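Local structure of octenoyl-CoA reductase/carboxylase (Streptomyces sp., 4A0S) at residues Gly204-Met209 with Ser235-Phe240; Ser212-Gln217 with Gly362-Glu367; Leu225-Ser230 with Asp308-His313. The protein catalyses the NADPH-dependent reductive carboxylation of 2-octenoyl-CoA, which yields an unusual extender unit for polyketide biosynthesis. One frame throughout, in Å; residues are numbered along the deposited sequence.

Contact 1 of 3, residues Gly204-Met209 with Ser235-Phe240. With NAP (NADP nicotinamide-adenine-dinucleotide phosphate), chain F.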
# COMPACT_ATOMS: atom_id res chain seq x y z
N GLY A 204 -2.17 -11.46 18.36
CA GLY A 204 -2.20 -10.10 17.81
C GLY A 204 -0.91 -9.84 17.05
O GLY A 204 -0.91 -9.30 15.94
N THR A 205 0.20 -10.28 17.65
CA THR A 205 1.51 -10.06 17.06
C THR A 205 1.66 -10.81 15.74
O THR A 205 2.17 -10.26 14.77
CB THR A 205 2.62 -10.48 18.03
OG1 THR A 205 2.61 -9.58 19.14
CG2 THR A 205 3.98 -10.39 17.36
N ALA A 206 1.22 -12.07 15.73
CA ALA A 206 1.28 -12.86 14.53
C ALA A 206 0.34 -12.24 13.47
O ALA A 206 0.62 -12.26 12.27
CB ALA A 206 0.87 -14.31 14.84
N TYR A 207 -0.76 -11.68 13.95
CA TYR A 207 -1.78 -11.11 13.11
C TYR A 207 -1.20 -9.89 12.40
O TYR A 207 -1.34 -9.73 11.18
CB TYR A 207 -3.01 -10.71 13.92
CG TYR A 207 -4.04 -10.07 13.04
CD1 TYR A 207 -3.92 -8.73 12.65
CD2 TYR A 207 -5.12 -10.81 12.54
CE1 TYR A 207 -4.84 -8.15 11.79
CE2 TYR A 207 -6.05 -10.23 11.69
CZ TYR A 207 -5.89 -8.90 11.32
OH TYR A 207 -6.80 -8.31 10.48
N ARG A 208 -0.55 -9.03 13.18
CA ARG A 208 0.08 -7.85 12.60
C ARG A 208 1.11 -8.26 11.55
O ARG A 208 1.13 -7.74 10.45
CB ARG A 208 0.77 -7.01 13.68
CG ARG A 208 1.41 -5.77 13.07
CD ARG A 208 2.01 -4.83 14.10
NE ARG A 208 2.63 -3.70 13.42
CZ ARG A 208 2.05 -2.51 13.27
NH1 ARG A 208 0.82 -2.28 13.73
NH2 ARG A 208 2.69 -1.54 12.65
N MET A 209 1.95 -9.23 11.91
CA MET A 209 3.00 -9.72 11.04
C MET A 209 2.50 -10.30 9.74
O MET A 209 3.17 -10.18 8.74
CB MET A 209 3.79 -10.80 11.79
CG MET A 209 4.57 -10.21 12.96
SD MET A 209 5.36 -11.48 13.92
CE MET A 209 6.66 -11.99 12.79
N SER A 235 2.09 -20.83 16.67
CA SER A 235 0.81 -21.49 16.80
C SER A 235 -0.32 -20.64 16.29
O SER A 235 -1.35 -21.17 15.87
CB SER A 235 0.56 -21.88 18.25
OG SER A 235 1.45 -22.92 18.63
N TYR A 236 -0.15 -19.33 16.34
CA TYR A 236 -1.16 -18.45 15.73
C TYR A 236 -0.86 -18.12 14.30
O TYR A 236 -1.78 -18.06 13.48
CB TYR A 236 -1.34 -17.18 16.55
CG TYR A 236 -1.95 -17.50 17.88
CD1 TYR A 236 -3.26 -17.96 17.97
CD2 TYR A 236 -1.21 -17.35 19.05
CE1 TYR A 236 -3.84 -18.27 19.21
CE2 TYR A 236 -1.76 -17.66 20.29
CZ TYR A 236 -3.07 -18.12 20.36
OH TYR A 236 -3.63 -18.41 21.58
N ALA A 237 0.42 -17.92 14.00
CA ALA A 237 0.86 -17.67 12.64
C ALA A 237 0.31 -18.76 11.74
O ALA A 237 -0.28 -18.48 10.70
CB ALA A 237 2.38 -17.63 12.57
N ILE A 238 0.46 -20.01 12.18
CA ILE A 238 -0.09 -21.14 11.42
C ILE A 238 -1.57 -20.95 11.11
O ILE A 238 -2.02 -21.18 9.99
CB ILE A 238 0.10 -22.48 12.18
CG1 ILE A 238 1.55 -22.91 12.11
CG2 ILE A 238 -0.85 -23.57 11.62
CD1 ILE A 238 1.95 -23.86 13.23
N GLN A 239 -2.32 -20.52 12.11
CA GLN A 239 -3.76 -20.40 11.96
C GLN A 239 -4.13 -19.26 11.04
O GLN A 239 -5.03 -19.40 10.21
CB GLN A 239 -4.40 -20.22 13.31
CG GLN A 239 -4.23 -21.43 14.18
CD GLN A 239 -5.13 -21.33 15.35
OE1 GLN A 239 -6.34 -21.39 15.21
NE2 GLN A 239 -4.55 -21.07 16.51
N PHE A 240 -3.44 -18.13 11.17
CA PHE A 240 -3.69 -17.01 10.28
C PHE A 240 -3.32 -17.37 8.84
O PHE A 240 -4.03 -17.00 7.91
CB PHE A 240 -2.93 -15.78 10.72
CG PHE A 240 -3.40 -15.24 12.02
CD1 PHE A 240 -4.76 -15.11 12.28
CD2 PHE A 240 -2.49 -14.88 13.00
CE1 PHE A 240 -5.21 -14.60 13.52
CE2 PHE A 240 -2.93 -14.39 14.22
CZ PHE A 240 -4.28 -14.24 14.47
PA NAP F . 7.69 -19.49 22.44
O1A NAP F . 6.19 -19.85 22.73
O2A NAP F . 8.71 -20.02 23.41
O5B NAP F . 8.00 -20.07 21.05
C5B NAP F . 9.26 -19.76 20.49
C4B NAP F . 9.59 -20.87 19.51
O4B NAP F . 10.85 -20.50 18.92
C3B NAP F . 9.78 -22.24 20.19
O3B NAP F . 8.71 -23.05 19.73
C2B NAP F . 11.04 -22.80 19.56
O2B NAP F . 10.77 -23.51 18.35
C1B NAP F . 11.83 -21.60 19.20
N9A NAP F . 12.62 -21.19 20.39
C8A NAP F . 12.32 -21.31 21.69
N7A NAP F . 13.30 -20.78 22.44
C5A NAP F . 14.21 -20.33 21.59
C6A NAP F . 15.43 -19.73 21.78
N6A NAP F . 15.85 -19.46 23.01
N1A NAP F . 16.13 -19.39 20.71
C2A NAP F . 15.68 -19.63 19.48
N3A NAP F . 14.53 -20.23 19.25
C4A NAP F . 13.79 -20.58 20.30
O3 NAP F . 7.88 -17.91 22.33
PN NAP F . 6.94 -16.97 21.42
O1N NAP F . 5.85 -16.50 22.44
O2N NAP F . 6.49 -17.61 20.13
O5D NAP F . 7.98 -15.78 21.20
C5D NAP F . 9.06 -16.07 20.32
C4D NAP F . 9.87 -14.81 20.26
O4D NAP F . 8.96 -13.76 19.77
C3D NAP F . 10.35 -14.33 21.63
O3D NAP F . 11.68 -13.83 21.35
C2D NAP F . 9.40 -13.20 21.98
O2D NAP F . 10.03 -12.23 22.85
C1D NAP F . 9.24 -12.60 20.60
N1N NAP F . 7.93 -12.00 20.57
C2N NAP F . 7.85 -10.71 20.10
C3N NAP F . 6.60 -10.16 20.06
C7N NAP F . 6.52 -8.77 19.57
O7N NAP F . 7.50 -8.18 19.11
N7N NAP F . 5.33 -8.25 19.73
C4N NAP F . 5.46 -10.86 20.47
C5N NAP F . 5.52 -12.16 20.93
C6N NAP F . 6.78 -12.74 20.97
P2B NAP F . 11.96 -24.48 17.85
O1X NAP F . 11.04 -25.35 16.82
O2X NAP F . 13.07 -23.64 17.04
O3X NAP F . 12.38 -25.15 19.13
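Tyr207 and Phe240 are brought together by unlike first torsions: CG of Tyr207 stands anti to its backbone N (chi1 178°), whereas CG of Phe240 stands anti to its carbonyl carbon (chi1 -67°). The outcome is a T-shaped (edge-to-face) stack between helix 200-210 and helix 232-243, the latter being the first helix of the Rossmann fold that binds NADP. The ring planes meet at 87°, with centroids 5.5 Å apart. CD2 of Tyr207 comes over the Phe240 face, offset toward the rim and 3.9 Å from Phe240 CE1, so that ring hydrogens meet the pi cloud. Phe240 also slides CE2 against the other helix, 3.5 Å from Tyr207 N. Alanine suits the point where the backbones come close, Ala206 CA and Ala237 CA being 5.2 Å apart: the methyl of Ala206 fits between Ala237 N and the edge of the Phe240 ring. Tyr236 lends only its CB; its ring leads away, and OH bonds to Ser199 and Ala383. Helix 365-376 packs on Tyr207 and Phe240, and Gln220 of a second subunit bonds to Phe240 O. On the cofactor side Thr205, whose branched side chain presents both a methyl and a hydroxyl, places CG2 3.5 Å from C4N, the nicotinamide carbon that carries the hydride in NADPH, while its OG1 accepts a weak hydrogen bond from the carboxamide N7N at 3.1 Å.

Contact 2 of 3, residues Ser212-Gln217 with Gly362-Glu367. With CO8 (octanoyl-coenzyme A), chain E.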
# COMPACT_ATOMS: atom_id res chain seq x y z
N SER A 212 -2.32 -8.30 8.84
CA SER A 212 -2.53 -6.87 8.80
C SER A 212 -1.83 -6.23 7.62
O SER A 212 -0.77 -6.68 7.19
CB SER A 212 -1.98 -6.22 10.06
OG SER A 212 -2.24 -4.84 10.02
N ASP A 213 -2.41 -5.13 7.13
CA ASP A 213 -1.70 -4.34 6.13
C ASP A 213 -0.49 -3.64 6.75
O ASP A 213 0.28 -3.01 6.05
CB ASP A 213 -2.61 -3.36 5.39
CG ASP A 213 -3.13 -2.22 6.26
OD1 ASP A 213 -2.80 -2.15 7.47
OD2 ASP A 213 -3.89 -1.39 5.70
N ARG A 214 -0.29 -3.80 8.05
CA ARG A 214 0.90 -3.24 8.71
C ARG A 214 2.09 -4.21 8.78
O ARG A 214 3.18 -3.84 9.19
CB ARG A 214 0.55 -2.74 10.12
CG ARG A 214 -0.68 -1.86 10.18
CD ARG A 214 -0.54 -0.66 9.26
NE ARG A 214 -1.83 -0.02 9.08
CZ ARG A 214 -2.26 1.03 9.77
NH1 ARG A 214 -1.48 1.59 10.67
NH2 ARG A 214 -3.47 1.54 9.54
N GLY A 215 1.87 -5.46 8.39
CA GLY A 215 2.96 -6.44 8.35
C GLY A 215 3.19 -6.91 6.92
O GLY A 215 3.13 -6.12 5.97
N ALA A 216 3.44 -8.20 6.76
CA ALA A 216 3.73 -8.76 5.45
C ALA A 216 2.47 -8.85 4.62
O ALA A 216 2.53 -8.92 3.39
CB ALA A 216 4.37 -10.12 5.60
N GLN A 217 1.33 -8.86 5.30
CA GLN A 217 0.02 -8.83 4.64
C GLN A 217 -0.14 -9.98 3.65
O GLN A 217 -0.17 -9.78 2.44
CB GLN A 217 -0.28 -7.49 3.95
CG GLN A 217 -1.77 -7.33 3.63
CD GLN A 217 -2.16 -5.98 3.09
OE1 GLN A 217 -1.34 -5.10 2.94
NE2 GLN A 217 -3.43 -5.83 2.77
N GLY A 362 4.17 -6.23 18.48
CA GLY A 362 2.82 -6.28 18.99
C GLY A 362 1.77 -6.16 17.91
O GLY A 362 1.90 -6.72 16.81
N ALA A 363 0.75 -5.38 18.23
CA ALA A 363 -0.35 -5.12 17.33
C ALA A 363 -1.06 -3.94 17.92
O ALA A 363 -1.13 -3.81 19.14
CB ALA A 363 -1.27 -6.29 17.24
N ASN A 364 -1.58 -3.08 17.06
CA ASN A 364 -2.32 -1.95 17.55
C ASN A 364 -3.71 -2.43 17.87
O ASN A 364 -4.09 -3.55 17.56
CB ASN A 364 -2.36 -0.80 16.52
CG ASN A 364 -3.05 -1.19 15.24
OD1 ASN A 364 -4.13 -1.80 15.26
ND2 ASN A 364 -2.42 -0.86 14.11
N HIS A 365 -4.47 -1.54 18.49
CA HIS A 365 -5.79 -1.87 18.96
C HIS A 365 -6.70 -2.34 17.82
O HIS A 365 -7.54 -3.21 18.01
CB HIS A 365 -6.36 -0.61 19.60
CG HIS A 365 -7.49 -0.85 20.53
ND1 HIS A 365 -7.65 -2.01 21.25
CD2 HIS A 365 -8.51 -0.03 20.88
CE1 HIS A 365 -8.73 -1.90 22.00
NE2 HIS A 365 -9.27 -0.71 21.80
N GLU A 366 -6.53 -1.76 16.64
CA GLU A 366 -7.32 -2.19 15.49
C GLU A 366 -6.98 -3.63 15.11
O GLU A 366 -7.87 -4.46 14.91
CB GLU A 366 -7.14 -1.26 14.28
CG GLU A 366 -7.94 -1.75 13.08
CD GLU A 366 -7.85 -0.86 11.89
OE1 GLU A 366 -6.72 -0.64 11.39
OE2 GLU A 366 -8.92 -0.42 11.42
N GLU A 367 -5.70 -3.92 15.04
CA GLU A 367 -5.25 -5.26 14.69
C GLU A 367 -5.69 -6.28 15.71
O GLU A 367 -5.97 -7.43 15.39
CB GLU A 367 -3.74 -5.29 14.55
CG GLU A 367 -3.31 -4.53 13.35
CD GLU A 367 -1.86 -4.21 13.35
OE1 GLU A 367 -1.28 -3.89 14.41
OE2 GLU A 367 -1.29 -4.31 12.26
N1A CO8 E . 20.95 -2.77 33.94
C2A CO8 E . 20.38 -1.56 33.99
N3A CO8 E . 20.26 -0.81 32.90
C4A CO8 E . 20.71 -1.28 31.71
C5A CO8 E . 21.31 -2.53 31.62
C6A CO8 E . 21.42 -3.29 32.78
N6A CO8 E . 21.98 -4.50 32.74
N7A CO8 E . 21.65 -2.73 30.35
C8A CO8 E . 21.29 -1.64 29.66
N9A CO8 E . 20.72 -0.75 30.50
C1B CO8 E . 20.17 0.59 30.19
C2B CO8 E . 21.30 1.62 29.99
O2B CO8 E . 20.92 2.89 30.57
C3B CO8 E . 21.35 1.71 28.47
O3B CO8 E . 21.87 2.97 28.06
P3B CO8 E . 23.41 2.97 27.56
O7A CO8 E . 24.15 4.14 28.42
O8A CO8 E . 24.17 1.61 28.11
O9A CO8 E . 23.52 3.10 26.10
C4B CO8 E . 19.89 1.56 28.06
O4B CO8 E . 19.38 0.57 28.96
C5B CO8 E . 19.74 0.90 26.68
O5B CO8 E . 18.35 0.66 26.41
P1A CO8 E . 17.36 1.92 26.04
O1A CO8 E . 15.86 1.26 25.79
O2A CO8 E . 17.27 2.97 27.11
O3A CO8 E . 18.00 2.61 24.69
P2A CO8 E . 17.69 2.28 23.11
O4A CO8 E . 19.08 2.41 22.34
O5A CO8 E . 16.62 3.13 22.50
O6A CO8 E . 17.32 0.69 23.03
CBP CO8 E . 16.04 -1.30 22.37
CCP CO8 E . 16.27 0.21 22.16
CDP CO8 E . 17.27 -2.02 21.78
CEP CO8 E . 14.81 -1.69 21.55
CAP CO8 E . 15.84 -1.61 23.89
OAP CO8 E . 14.84 -0.75 24.53
C9P CO8 E . 15.56 -3.10 24.21
O9P CO8 E . 16.48 -3.92 24.16
N8P CO8 E . 14.29 -3.42 24.58
C7P CO8 E . 13.90 -4.80 25.00
C6P CO8 E . 13.16 -5.64 23.92
C5P CO8 E . 13.70 -7.09 23.96
O5P CO8 E . 14.88 -7.30 23.71
N4P CO8 E . 12.95 -8.09 24.41
C3P CO8 E . 11.50 -8.16 24.62
C2P CO8 E . 11.09 -9.14 23.52
S1P CO8 E . 9.86 -8.40 22.38
C1' CO8 E . 8.45 -9.20 22.99
O1' CO8 E . 8.49 -10.31 23.55
C2' CO8 E . 7.29 -8.47 22.83
C3' CO8 E . 6.06 -8.93 23.24
C4' CO8 E . 4.93 -8.13 23.00
C5' CO8 E . 5.20 -6.67 22.67
C6' CO8 E . 3.81 -6.01 22.62
C7' CO8 E . 3.93 -4.62 22.06
C8' CO8 E . 2.56 -3.95 22.16
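Ser212 and Arg214 face Asn364, Glu366 and Glu367 at the start of helix 365-376. The approach to that helix begins at Gly362, whose lack of a side chain leaves room for the octanoyl-CoA tail, where a CB would run into C8'; C7' lies 3.7 Å from Gly362 CA. Its positive phi suits glycine independently. Asn364 takes the N-cap position: OD1 accepts from Glu367 N at 2.6 Å, and Asn364 N donates to Glu367 OE1 at 2.8 Å, together a capping box. Its ND2 turns to Asp154. Glu366 sends OE1 to 4.3 Å from Arg214 NH2, well out of the guanidinium plane, an attraction of charges alone. Glu367 CG lies anti to the carbonyl carbon (chi1 -69°) and the chain runs on extended, giving OE1 to the capping box through the anti lone pair and to a salt bridge with Arg208, while OE2 receives a very short bond of 2.5 Å from Ser212 OG. That small hydroxyl also accepts from Arg214 N at 3.0 Å in an ST turn. Arg214 lays CB and CG beside OE2; its NE pairs with Asp213, NH1 forms a salt bridge with Asp154 of its own chain and NH2 bonds to Gly153 O of a fourth subunit. The loop 212-217, which opens with a type I turn at Ser212-Gly215, leads from helix 200-210, whose Tyr207 touches both Ser212 and Glu367, toward strand 223-226, with Ala216 resting on strand 331-334.

Contact 3 of 3, residues Leu225-Ser230 with Asp308-His313. With NAP (NADP nicotinamide-adenine-dinucleotide phosphate), chain F.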
# COMPACT_ATOMS: atom_id res chain seq x y z
N LEU A 225 6.68 -19.46 5.51
CA LEU A 225 7.58 -20.27 6.29
C LEU A 225 7.54 -19.74 7.70
O LEU A 225 7.78 -18.56 7.93
CB LEU A 225 8.98 -20.18 5.74
CG LEU A 225 10.01 -21.09 6.43
CD1 LEU A 225 9.73 -22.54 6.08
CD2 LEU A 225 11.39 -20.68 5.99
N ILE A 226 7.23 -20.61 8.64
CA ILE A 226 7.05 -20.17 10.00
C ILE A 226 8.13 -20.81 10.84
O ILE A 226 8.11 -22.02 11.07
CB ILE A 226 5.66 -20.54 10.53
CG1 ILE A 226 4.58 -19.94 9.61
CG2 ILE A 226 5.50 -20.06 11.99
CD1 ILE A 226 3.25 -20.55 9.75
N TRP A 227 9.07 -20.00 11.31
CA TRP A 227 10.05 -20.45 12.27
C TRP A 227 9.44 -20.66 13.65
O TRP A 227 8.40 -20.08 13.97
CB TRP A 227 11.16 -19.42 12.38
CG TRP A 227 11.99 -19.35 11.18
CD1 TRP A 227 11.98 -18.37 10.23
CD2 TRP A 227 12.96 -20.30 10.76
NE1 TRP A 227 12.89 -18.64 9.25
CE2 TRP A 227 13.52 -19.82 9.55
CE3 TRP A 227 13.44 -21.51 11.29
CZ2 TRP A 227 14.52 -20.51 8.86
CZ3 TRP A 227 14.43 -22.20 10.61
CH2 TRP A 227 14.97 -21.69 9.40
N GLY A 228 10.12 -21.46 14.47
CA GLY A 228 9.67 -21.71 15.84
C GLY A 228 8.17 -21.89 15.87
O GLY A 228 7.47 -21.29 16.70
N ALA A 229 7.68 -22.73 14.95
CA ALA A 229 6.26 -22.72 14.59
C ALA A 229 5.32 -23.26 15.67
O ALA A 229 4.15 -22.94 15.67
CB ALA A 229 6.04 -23.46 13.28
N SER A 230 5.83 -24.10 16.56
CA SER A 230 4.97 -24.74 17.56
C SER A 230 4.77 -23.87 18.80
O SER A 230 3.91 -24.19 19.65
CB SER A 230 5.55 -26.09 17.99
OG SER A 230 6.75 -25.90 18.70
N ASP A 308 6.71 -17.00 0.40
CA ASP A 308 6.38 -15.63 0.05
C ASP A 308 6.66 -14.76 1.25
O ASP A 308 7.08 -13.62 1.13
CB ASP A 308 4.91 -15.58 -0.31
CG ASP A 308 4.62 -16.36 -1.57
OD1 ASP A 308 5.17 -15.95 -2.61
OD2 ASP A 308 3.93 -17.40 -1.51
N ILE A 309 6.40 -15.33 2.43
CA ILE A 309 6.63 -14.63 3.68
C ILE A 309 7.36 -15.59 4.59
O ILE A 309 6.97 -16.76 4.70
CB ILE A 309 5.32 -14.20 4.36
CG1 ILE A 309 4.53 -13.22 3.48
CG2 ILE A 309 5.58 -13.55 5.74
CD1 ILE A 309 3.06 -13.16 3.86
N VAL A 310 8.41 -15.10 5.23
CA VAL A 310 9.08 -15.85 6.25
C VAL A 310 8.74 -15.16 7.55
O VAL A 310 8.96 -13.96 7.73
CB VAL A 310 10.59 -15.87 6.06
CG1 VAL A 310 11.23 -16.69 7.15
CG2 VAL A 310 10.92 -16.42 4.68
N PHE A 311 8.21 -15.95 8.46
CA PHE A 311 7.75 -15.49 9.75
C PHE A 311 8.90 -15.72 10.72
O PHE A 311 9.19 -16.85 11.12
CB PHE A 311 6.51 -16.28 10.13
CG PHE A 311 5.85 -15.81 11.40
CD1 PHE A 311 6.21 -16.35 12.62
CD2 PHE A 311 4.84 -14.86 11.35
CE1 PHE A 311 5.59 -15.93 13.80
CE2 PHE A 311 4.20 -14.45 12.51
CZ PHE A 311 4.59 -14.98 13.74
N GLU A 312 9.60 -14.63 11.04
CA GLU A 312 10.76 -14.66 11.89
C GLU A 312 10.50 -14.24 13.32
O GLU A 312 9.59 -13.46 13.61
CB GLU A 312 11.84 -13.76 11.31
CG GLU A 312 12.85 -14.50 10.54
CD GLU A 312 13.84 -15.22 11.44
OE1 GLU A 312 13.84 -14.95 12.65
OE2 GLU A 312 14.62 -16.03 10.92
N HIS A 313 11.33 -14.75 14.22
CA HIS A 313 11.34 -14.33 15.61
C HIS A 313 12.41 -15.13 16.34
O HIS A 313 12.82 -14.79 17.43
CB HIS A 313 9.99 -14.57 16.26
CG HIS A 313 9.51 -15.97 16.12
ND1 HIS A 313 9.78 -16.95 17.05
CD2 HIS A 313 8.76 -16.56 15.16
CE1 HIS A 313 9.21 -18.08 16.67
NE2 HIS A 313 8.59 -17.87 15.53
PA NAP F . 7.69 -19.49 22.44
O1A NAP F . 6.19 -19.85 22.73
O2A NAP F . 8.71 -20.02 23.41
O5B NAP F . 8.00 -20.07 21.05
C5B NAP F . 9.26 -19.76 20.49
C4B NAP F . 9.59 -20.87 19.51
O4B NAP F . 10.85 -20.50 18.92
C3B NAP F . 9.78 -22.24 20.19
O3B NAP F . 8.71 -23.05 19.73
C2B NAP F . 11.04 -22.80 19.56
O2B NAP F . 10.77 -23.51 18.35
C1B NAP F . 11.83 -21.60 19.20
N9A NAP F . 12.62 -21.19 20.39
C8A NAP F . 12.32 -21.31 21.69
N7A NAP F . 13.30 -20.78 22.44
C5A NAP F . 14.21 -20.33 21.59
C6A NAP F . 15.43 -19.73 21.78
N6A NAP F . 15.85 -19.46 23.01
N1A NAP F . 16.13 -19.39 20.71
C2A NAP F . 15.68 -19.63 19.48
N3A NAP F . 14.53 -20.23 19.25
C4A NAP F . 13.79 -20.58 20.30
O3 NAP F . 7.88 -17.91 22.33
PN NAP F . 6.94 -16.97 21.42
O1N NAP F . 5.85 -16.50 22.44
O2N NAP F . 6.49 -17.61 20.13
O5D NAP F . 7.98 -15.78 21.20
C5D NAP F . 9.06 -16.07 20.32
C4D NAP F . 9.87 -14.81 20.26
O4D NAP F . 8.96 -13.76 19.77
C3D NAP F . 10.35 -14.33 21.63
O3D NAP F . 11.68 -13.83 21.35
C2D NAP F . 9.40 -13.20 21.98
O2D NAP F . 10.03 -12.23 22.85
C1D NAP F . 9.24 -12.60 20.60
N1N NAP F . 7.93 -12.00 20.57
C2N NAP F . 7.85 -10.71 20.10
C3N NAP F . 6.60 -10.16 20.06
C7N NAP F . 6.52 -8.77 19.57
O7N NAP F . 7.50 -8.18 19.11
N7N NAP F . 5.33 -8.25 19.73
C4N NAP F . 5.46 -10.86 20.47
C5N NAP F . 5.52 -12.16 20.93
C6N NAP F . 6.78 -12.74 20.97
P2B NAP F . 11.96 -24.48 17.85
O1X NAP F . 11.04 -25.35 16.82
O2X NAP F . 13.07 -23.64 17.04
O3X NAP F . 12.38 -25.15 19.13
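Leu225 and Ile226 pair in parallel register with Val310 and Phe311, joining the first and fourth strands of the Rossmann sheet. This is the topological switch point, where chain connections leave in opposite directions and the dinucleotide lies across the strand ends. The paired part is tight. Leu225 O receives Phe311 N at 2.7 Å in a nearly straight bond (173°), while Leu225 N binds Ile309 O. The apolar side chains fill the layers between sheet and helices: Leu225 and Val310 lie side by side on one face, against helix 316-325, and on the other Ile226 CG2 meets Phe311 CD1 at 3.8 Å. Trp227 closes the regular part, its N giving a longer bond of 3.2 Å to Phe311 O. The indole places its NE1 edge 3.3 Å from Val310 CG1, and one face lies beneath Glu312 OE2, an oxygen also bonded to Ser322 and Thr318 of helix 316-325.

Beyond Trp227 the strands part, and the chains are held more loosely, by side chain to backbone. His313 CG sits between its backbone N and carbonyl carbon (chi1 54°), and NE2 donates to Trp227 O at 2.7 Å from well above the carbonyl plane. NADP lies against this end. His313 ND1 is 3.5 Å from C5D of the cofactor, and Gly228 CA lies 3.3 Å from O2B of the adenosine ribose; a CB on Gly228 would clash with O4B and with His313 CE1. Strand 247-252 flanks Ile226 and strand 331-334 flanks the other edge of strand 309-312; helix 316-325 covers the Leu225-Val310 face, while Phe311 lies under helices 200-210 and 232-243.

How the contacts relate
Contacts 1 and 3 belong to the buried core of the nucleotide-binding domain and share its elements: helix 232-243 follows strand 223-226, and Phe311 of contact 3 packs on Ala206, Ala237 and Met209 of contact 1. Their chemistry differs accordingly, apolar and aromatic between helices, backbone hydrogen bonding within the sheet. Contact 2, though largely buried, has partly exposed members, relies on charged and polar groups and meets a fourth subunit; contact 1 also touches neighbouring subunits, whereas no other chain touches contact 3. The salt bridge from Arg208 to Glu367 joins contacts 1 and 2, and Ala216 packs on Ile309 between contacts 2 and 3. NADP touches all three; the octanoyl chain reaches contact 2.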